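Probable spore coat polysaccharide biosynthesis protein E (PDB 3G8R) probably works as an N-acylneuraminate-9-phosphate synthase-like enzyme of polysaccharide biosynthesis; this zinc-binding portion holds its NeuB-family and SAF domains. Local coordinates at the interface of chains A and B. Numbering follows the deposited sequence. Chains: chain A/B, Probable spore coat polysaccharide biosynthesis protein E.

The interface of chains A and B. Residues chain A 177, 180, 182, 209-210, 213; chain B 212, 255, 258.
B:Met258, near the C-terminal end of helix 242-259, sends its side chain into a pocket of chain A lined by A:Leu180, A:Leu182, A:Pro210, A:Leu213 and the aliphatic CG of A:Glu209. Both chains contribute their NeuB-family domain, a TIM-barrel type, to this patch of a two-fold dimer interface. In this family such dimers are probably the working form, though the structure alone does not prove it. B:Met258 and B:Met212 are selenomethionines.

The apolar contacts centre on B:Met258. Its chain runs straight through chi2 (178°) and bends at chi3 (126°), which turns the terminal methyl CE towards A:Pro210 and A:Leu180. CE lies 3.4 Å from ring carbon CG of A:Pro210 and 3.5 Å from methyl CD1 of A:Leu180. The selenium SE meets the aliphatic CG of A:Glu209 at 3.6 Å, and these two side chains cross at about a right angle. Methyl CD2 of A:Leu213 comes across the base of the same chain, 4.0 Å from CB of B:Met258. A:Leu180 and A:Leu182 instead lie alongside it and point the same way.

A:Leu213 divides its branches between two residues. Its other methyl, CD1, reaches CB of B:Met212 at 3.7 Å. Both B:Met212 and A:Leu213 sit on helix 209-216 of their own chains, so the two copies of this helix meet here.

A backbone hydrogen bond also crosses the contact. The amide N of A:Leu182 donates to the carbonyl O of B:Met258 at 3.1 Å. It ties the end of helix 242-259 to the loop of chain A.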
# COMPACT_ATOMS: atom_id res chain seq x y z
N ASP A 177 2.79 -10.71 -13.18
CA ASP A 177 3.13 -10.03 -11.95
C ASP A 177 3.70 -8.68 -12.27
O ASP A 177 3.22 -7.68 -11.77
CB ASP A 177 4.15 -10.85 -11.19
CG ASP A 177 3.65 -12.25 -10.88
OD1 ASP A 177 2.75 -12.72 -11.60
OD2 ASP A 177 4.15 -12.86 -9.92
N LEU A 180 0.67 -6.03 -13.09
CA LEU A 180 -0.50 -5.79 -12.29
C LEU A 180 -0.74 -4.31 -12.10
O LEU A 180 -1.87 -3.90 -11.91
CB LEU A 180 -0.34 -6.41 -10.92
CG LEU A 180 -0.26 -7.92 -10.97
CD1 LEU A 180 0.11 -8.46 -9.65
CD2 LEU A 180 -1.62 -8.44 -11.38
N LEU A 182 -0.44 -2.04 -9.73
CA LEU A 182 -1.36 -1.85 -8.65
C LEU A 182 -1.29 -0.44 -8.19
O LEU A 182 -2.21 0.04 -7.54
CB LEU A 182 -0.98 -2.76 -7.51
CG LEU A 182 -1.27 -4.18 -7.94
CD1 LEU A 182 -0.62 -5.13 -6.99
CD2 LEU A 182 -2.80 -4.28 -7.92
N GLU A 209 -0.18 -11.82 -2.50
CA GLU A 209 0.30 -10.47 -2.16
C GLU A 209 -0.44 -9.32 -2.84
O GLU A 209 -0.61 -8.29 -2.23
CB GLU A 209 1.80 -10.31 -2.29
CG GLU A 209 2.35 -10.83 -3.57
CD GLU A 209 3.14 -12.10 -3.36
OE1 GLU A 209 4.22 -12.00 -2.75
OE2 GLU A 209 2.65 -13.18 -3.81
N PRO A 210 -0.88 -9.50 -4.10
CA PRO A 210 -1.53 -8.37 -4.77
C PRO A 210 -2.69 -7.81 -3.98
O PRO A 210 -2.83 -6.61 -3.91
CB PRO A 210 -2.03 -8.96 -6.10
CG PRO A 210 -1.11 -10.03 -6.41
CD PRO A 210 -0.67 -10.62 -5.03
N LEU A 213 -1.30 -5.65 -1.13
CA LEU A 213 -0.90 -4.41 -1.79
C LEU A 213 -2.12 -3.58 -2.15
O LEU A 213 -2.08 -2.35 -2.11
CB LEU A 213 -0.12 -4.75 -3.02
CG LEU A 213 1.39 -4.65 -2.89
CD1 LEU A 213 1.91 -5.22 -1.63
CD2 LEU A 213 2.02 -5.31 -4.08
N MSE B 212 6.47 -4.93 1.82
CA MSE B 212 5.61 -4.81 0.64
C MSE B 212 4.49 -3.81 0.91
O MSE B 212 4.14 -3.01 0.03
CB MSE B 212 5.04 -6.16 0.20
CG MSE B 212 6.08 -7.27 0.07
SE MSE B 212 5.47 -8.66 -0.84
CE MSE B 212 5.52 -7.99 -2.45
N ALA B 255 7.39 -6.07 -4.70
CA ALA B 255 6.32 -5.12 -4.50
C ALA B 255 6.36 -3.99 -5.55
O ALA B 255 5.34 -3.67 -6.19
CB ALA B 255 6.38 -4.57 -3.07
N MSE B 258 5.21 -5.40 -8.83
CA MSE B 258 3.74 -5.54 -8.86
C MSE B 258 3.01 -4.19 -8.86
O MSE B 258 1.90 -4.06 -9.39
CB MSE B 258 3.25 -6.37 -7.70
CG MSE B 258 3.63 -7.78 -7.81
SE MSE B 258 3.07 -8.64 -6.38
CE MSE B 258 2.20 -9.86 -7.26